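Local coordinates for putative lipoprotein YcdA (Bacillus subtilis subsp. subtilis str. 168, PDB 4R4G) that is of unknown function but is a putative membrane-anchored lipoprotein, built from an Ig-like domain and a second, mixed alpha-beta domain joined by a kinked helix, at residues A[102-114]-A[124-137]. Residues are numbered along the deposited sequence; the frame is centred on the assembly and turned at random. Where two conformers were deposited one is given.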
loop_
_atom_site.group_PDB
_atom_site.type_symbol
_atom_site.label_atom_id
_atom_site.label_comp_id
_atom_site.label_asym_id
_atom_site.label_seq_id
_atom_site.Cartn_x
_atom_site.Cartn_y
_atom_site.Cartn_z
ATOM N N VAL A 102 13.233 -0.798 14.036
ATOM C CA VAL A 102 14.567 -0.954 13.441
ATOM C C VAL A 102 14.716 -0.229 12.092
ATOM O O VAL A 102 13.754 -0.047 11.344
ATOM C CB VAL A 102 14.925 -2.466 13.230
ATOM C CG1 VAL A 102 15.086 -3.197 14.552
ATOM C CG2 VAL A 102 13.915 -3.190 12.320
ATOM N N ASP A 103 15.965 0.102 11.774
ATOM C CA ASP A 103 16.438 0.613 10.497
ATOM C C ASP A 103 16.857 -0.649 9.712
ATOM O O ASP A 103 17.662 -1.432 10.210
ATOM C CB ASP A 103 17.587 1.618 10.716
ATOM C CG ASP A 103 17.178 2.857 11.500
ATOM O OD1 ASP A 103 16.443 3.691 10.944
ATOM O OD2 ASP A 103 17.642 3.019 12.656
ATOM N N LYS A 104 16.207 -0.920 8.571
ATOM C CA LYS A 104 16.392 -2.108 7.712
ATOM C C LYS A 104 17.867 -2.414 7.444
ATOM O O LYS A 104 18.657 -1.495 7.193
ATOM C CB LYS A 104 15.645 -1.892 6.362
ATOM C CG LYS A 104 15.612 -3.070 5.360
ATOM C CD LYS A 104 15.202 -2.563 3.953
ATOM C CE LYS A 104 15.290 -3.595 2.841
ATOM N NZ LYS A 104 14.895 -3.043 1.510
ATOM N N GLY A 105 18.188 -3.709 7.482
ATOM C CA GLY A 105 19.494 -4.259 7.149
ATOM C C GLY A 105 20.622 -3.977 8.115
ATOM O O GLY A 105 21.768 -3.862 7.680
ATOM N N LYS A 106 20.339 -3.913 9.429
ATOM C CA LYS A 106 21.422 -3.673 10.375
ATOM C C LYS A 106 21.771 -4.963 11.141
ATOM O O LYS A 106 21.257 -6.045 10.812
ATOM C CB LYS A 106 21.094 -2.508 11.323
ATOM C CG LYS A 106 20.873 -1.149 10.632
ATOM C CD LYS A 106 22.051 -0.605 9.792
ATOM C CE LYS A 106 21.775 0.767 9.192
ATOM N NZ LYS A 106 22.851 1.209 8.246
ATOM N N GLN A 107 22.697 -4.859 12.105
ATOM C CA GLN A 107 23.108 -6.002 12.915
ATOM C C GLN A 107 22.388 -5.941 14.247
ATOM O O GLN A 107 22.626 -5.034 15.044
ATOM C CB GLN A 107 24.632 -6.063 13.073
ATOM C CG GLN A 107 25.370 -6.291 11.747
ATOM C CD GLN A 107 24.793 -7.432 10.929
ATOM O OE1 GLN A 107 24.694 -8.577 11.393
ATOM N NE2 GLN A 107 24.369 -7.133 9.699
ATOM N N TYR A 108 21.435 -6.854 14.446
ATOM C CA TYR A 108 20.634 -6.864 15.661
ATOM C C TYR A 108 21.137 -7.903 16.649
ATOM O O TYR A 108 21.922 -8.793 16.305
ATOM C CB TYR A 108 19.127 -7.059 15.357
ATOM C CG TYR A 108 18.663 -6.261 14.150
ATOM C CD1 TYR A 108 18.640 -4.864 14.175
ATOM C CD2 TYR A 108 18.288 -6.899 12.969
ATOM C CE1 TYR A 108 18.269 -4.126 13.051
ATOM C CE2 TYR A 108 17.890 -6.169 11.846
ATOM C CZ TYR A 108 17.883 -4.783 11.893
ATOM O OH TYR A 108 17.514 -4.064 10.786
ATOM N N GLU A 109 20.759 -7.697 17.909
ATOM C CA GLU A 109 21.059 -8.551 19.019
ATOM C C GLU A 109 19.830 -8.607 19.882
ATOM O O GLU A 109 19.366 -7.575 20.356
ATOM C CB GLU A 109 22.287 -8.075 19.781
ATOM C CG GLU A 109 22.630 -8.984 20.951
ATOM C CD GLU A 109 23.973 -8.772 21.619
ATOM O OE1 GLU A 109 25.001 -9.206 21.045
ATOM O OE2 GLU A 109 23.982 -8.250 22.759
ATOM N N LEU A 110 19.251 -9.812 20.016
ATOM C CA LEU A 110 18.092 -10.067 20.846
ATOM C C LEU A 110 18.576 -10.656 22.146
ATOM O O LEU A 110 19.318 -11.639 22.114
ATOM C CB LEU A 110 17.104 -11.013 20.137
ATOM C CG LEU A 110 15.808 -11.350 20.885
ATOM C CD1 LEU A 110 14.822 -10.230 20.788
ATOM C CD2 LEU A 110 15.171 -12.592 20.320
ATOM N N ASN A 111 18.189 -10.040 23.286
ATOM C CA ASN A 111 18.558 -10.547 24.615
ATOM C C ASN A 111 17.307 -10.939 25.355
ATOM O O ASN A 111 16.292 -10.258 25.253
ATOM C CB ASN A 111 19.391 -9.551 25.454
ATOM C CG ASN A 111 19.867 -10.114 26.807
ATOM O OD1 ASN A 111 20.748 -10.990 26.882
ATOM N ND2 ASN A 111 19.272 -9.652 27.910
ATOM N N TYR A 112 17.369 -12.087 26.071
ATOM C CA TYR A 112 16.285 -12.634 26.888
ATOM C C TYR A 112 16.775 -12.782 28.300
ATOM O O TYR A 112 17.786 -13.453 28.514
ATOM C CB TYR A 112 15.747 -13.973 26.371
ATOM C CG TYR A 112 14.803 -14.645 27.355
ATOM C CD1 TYR A 112 13.568 -14.079 27.671
ATOM C CD2 TYR A 112 15.164 -15.822 28.005
ATOM C CE1 TYR A 112 12.690 -14.705 28.560
ATOM C CE2 TYR A 112 14.309 -16.436 28.924
ATOM C CZ TYR A 112 13.072 -15.876 29.198
ATOM O OH TYR A 112 12.239 -16.476 30.123
ATOM N N THR A 113 16.066 -12.150 29.264
ATOM C CA THR A 113 16.378 -12.227 30.687
ATOM C C THR A 113 15.145 -12.824 31.366
ATOM O O THR A 113 14.112 -12.151 31.501
ATOM C CB THR A 113 16.863 -10.876 31.269
ATOM O OG1 THR A 113 18.125 -10.542 30.679
ATOM C CG2 THR A 113 17.036 -10.916 32.790
ATOM N N PRO A 114 15.254 -14.110 31.770
ATOM C CA PRO A 114 14.114 -14.791 32.425
ATOM C C PRO A 114 13.712 -14.147 33.746
ATOM O O PRO A 114 14.560 -13.588 34.442
ATOM C CB PRO A 114 14.620 -16.220 32.639
ATOM C CG PRO A 114 16.100 -16.104 32.622
ATOM C CD PRO A 114 16.415 -15.014 31.646
ATOM N N SER A 124 20.649 -15.361 31.533
ATOM C CA SER A 124 20.277 -14.701 30.261
ATOM C C SER A 124 20.855 -15.361 28.998
ATOM O O SER A 124 21.849 -16.063 29.078
ATOM C CB SER A 124 20.724 -13.245 30.280
ATOM O OG SER A 124 19.972 -12.469 31.196
ATOM N N VAL A 125 20.213 -15.140 27.832
ATOM C CA VAL A 125 20.689 -15.626 26.526
ATOM C C VAL A 125 20.589 -14.486 25.534
ATOM O O VAL A 125 19.651 -13.688 25.593
ATOM C CB VAL A 125 20.077 -16.932 25.941
ATOM C CG1 VAL A 125 20.576 -18.170 26.670
ATOM C CG2 VAL A 125 18.557 -16.881 25.876
ATOM N N THR A 126 21.562 -14.428 24.626
ATOM C CA THR A 126 21.693 -13.388 23.641
ATOM C C THR A 126 21.847 -14.005 22.222
ATOM O O THR A 126 22.632 -14.924 22.038
ATOM C CB THR A 126 22.848 -12.440 24.055
ATOM O OG1 THR A 126 23.041 -11.470 23.037
ATOM C CG2 THR A 126 24.180 -13.154 24.285
ATOM N N PHE A 127 21.115 -13.484 21.230
ATOM C CA PHE A 127 21.202 -13.939 19.834
ATOM C C PHE A 127 21.582 -12.804 18.897
ATOM O O PHE A 127 21.106 -11.688 19.063
ATOM C CB PHE A 127 19.870 -14.531 19.334
ATOM C CG PHE A 127 19.259 -15.612 20.190
ATOM C CD1 PHE A 127 18.456 -15.290 21.281
ATOM C CD2 PHE A 127 19.423 -16.953 19.863
ATOM C CE1 PHE A 127 17.874 -16.293 22.065
ATOM C CE2 PHE A 127 18.846 -17.961 20.655
ATOM C CZ PHE A 127 18.075 -17.624 21.751
ATOM N N LYS A 128 22.386 -13.101 17.881
ATOM C CA LYS A 128 22.718 -12.135 16.849
ATOM C C LYS A 128 21.821 -12.412 15.659
ATOM O O LYS A 128 21.552 -13.579 15.336
ATOM C CB LYS A 128 24.198 -12.188 16.472
ATOM C CG LYS A 128 25.112 -11.823 17.630
ATOM C CD LYS A 128 26.540 -11.774 17.217
ATOM C CE LYS A 128 27.467 -11.425 18.365
ATOM N NZ LYS A 128 28.890 -11.593 17.946
ATOM N N ILE A 129 21.266 -11.335 15.073
ATOM C CA ILE A 129 20.393 -11.371 13.903
ATOM C C ILE A 129 21.035 -10.517 12.803
ATOM O O ILE A 129 21.262 -9.323 13.023
ATOM C CB ILE A 129 18.977 -10.879 14.274
ATOM C CG1 ILE A 129 18.290 -11.850 15.255
ATOM C CG2 ILE A 129 18.138 -10.620 13.029
ATOM C CD1 ILE A 129 17.039 -11.305 15.968
ATOM N N ASP A 130 21.372 -11.128 11.649
ATOM C CA ASP A 130 21.923 -10.367 10.528
ATOM C C ASP A 130 20.769 -9.824 9.686
ATOM O O ASP A 130 20.069 -10.593 9.036
ATOM C CB ASP A 130 22.886 -11.204 9.669
ATOM C CG ASP A 130 23.462 -10.462 8.469
ATOM O OD1 ASP A 130 23.235 -9.235 8.356
ATOM O OD2 ASP A 130 24.154 -11.105 7.650
ATOM N N GLY A 131 20.580 -8.512 9.720
ATOM C CA GLY A 131 19.512 -7.863 8.973
ATOM C C GLY A 131 19.761 -7.819 7.481
ATOM O O GLY A 131 18.817 -7.624 6.706
ATOM N N LYS A 132 21.049 -7.971 7.072
ATOM C CA LYS A 132 21.488 -7.980 5.676
ATOM C C LYS A 132 21.407 -9.407 5.089
ATOM O O LYS A 132 21.811 -9.607 3.944
ATOM C CB LYS A 132 22.906 -7.382 5.519
ATOM C CG LYS A 132 22.889 -5.904 5.133
ATOM C CD LYS A 132 24.171 -5.477 4.423
ATOM C CE LYS A 132 23.920 -4.483 3.301
ATOM N NZ LYS A 132 25.079 -4.380 2.358
ATOM N N ASP A 133 20.857 -10.384 5.853
ATOM C CA ASP A 133 20.646 -11.765 5.403
ATOM C C ASP A 133 19.586 -11.740 4.331
ATOM O O ASP A 133 18.543 -11.106 4.524
ATOM C CB ASP A 133 20.230 -12.668 6.575
ATOM C CG ASP A 133 19.910 -14.105 6.217
ATOM O OD1 ASP A 133 18.901 -14.329 5.515
ATOM O OD2 ASP A 133 20.611 -15.015 6.724
ATOM N N LYS A 134 19.865 -12.404 3.193
ATOM C CA LYS A 134 19.011 -12.436 1.998
ATOM C C LYS A 134 17.565 -12.830 2.330
ATOM O O LYS A 134 16.655 -12.076 1.976
ATOM C CB LYS A 134 19.600 -13.370 0.919
ATOM C CG LYS A 134 20.904 -12.863 0.277
ATOM C CD LYS A 134 20.682 -12.190 -1.090
ATOM C CE LYS A 134 21.976 -11.930 -1.844
ATOM N NZ LYS A 134 22.645 -13.183 -2.304
ATOM N N LYS A 135 17.364 -13.959 3.058
ATOM C CA LYS A 135 16.043 -14.456 3.475
ATOM C C LYS A 135 15.233 -13.341 4.195
ATOM O O LYS A 135 14.134 -12.974 3.750
ATOM C CB LYS A 135 16.173 -15.694 4.388
ATOM C CG LYS A 135 17.154 -16.788 3.921
ATOM C CD LYS A 135 17.367 -17.842 5.026
ATOM C CE LYS A 135 18.151 -19.075 4.615
ATOM N NZ LYS A 135 18.300 -20.049 5.744
ATOM N N ILE A 136 15.821 -12.767 5.268
ATOM C CA ILE A 136 15.219 -11.711 6.092
ATOM C C ILE A 136 14.896 -10.472 5.241
ATOM O O ILE A 136 13.836 -9.883 5.440
ATOM C CB ILE A 136 16.098 -11.353 7.329
ATOM C CG1 ILE A 136 16.393 -12.621 8.155
ATOM C CG2 ILE A 136 15.440 -10.267 8.200
ATOM C CD1 ILE A 136 17.497 -12.503 9.215
ATOM N N LEU A 137 15.791 -10.097 4.305
ATOM C CA LEU A 137 15.625 -8.933 3.420
ATOM C C LEU A 137 14.467 -9.113 2.417
ATOM O O LEU A 137 13.864 -8.123 1.985
ATOM C CB LEU A 137 16.926 -8.664 2.648
ATOM C CG LEU A 137 18.011 -7.869 3.351
ATOM C CD1 LEU A 137 19.279 -7.943 2.577
ATOM C CD2 LEU A 137 17.626 -6.411 3.478
#
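Tyr-108 and Ile-129 meet on the buried face of an antiparallel strand pair, where methyl CG2 of Ile-129 lies 3.7 Å from Tyr-108 CD2, in the plane of the ring and at its edge. Leu-110, Phe-127, Tyr-112 and Val-125 continue this apolar face: Leu-110 CB touches Ile-129 CD1 at 4.2 Å, and Val-125 CG2 sits at the edge of the Tyr-112 ring, 4.1 Å from Tyr-112 CB. Bulky, beta-branched and aromatic residues suit a face turned into a sandwich core.

The Tyr-108 ring is buried while its hydroxyl is held by two backbone partners, donating to Asp-103 O at 2.7 Å and accepting from Lys-106 N, which fastens the bend before strand 107-112. Three pairs, Tyr-108 with Ile-129, Leu-110 with Phe-127 and Tyr-112 with Val-125, each exchange two backbone hydrogen bonds. Beyond them Gly-131 N donates to Lys-106 O; Gly-131 CA lies 3.7 Å from Tyr-108 CE2, an approach that the absence of a side chain permits.

On the other face Gln-107, bent at chi2 (-48°), curls its amide back to Asp-130: NE2 gives OD1 a nearly straight bond of 2.7 Å (171°). Lys-132 N reaches the same oxygen from the opposite face of the carboxylate, closing an Asx turn. At the far end Thr-113 OG1 donates to Ser-124 OG, 2.7 Å away.

Strand 125-130 is an outer strand of its four-stranded sheet, while 107-112 also pairs with strand 62-66. Their apolar face packs on strands 16-25 and 39-48 of the Ig-like sandwich, and the chain then turns at Asp-130 to Asp-133 into helix 134-141.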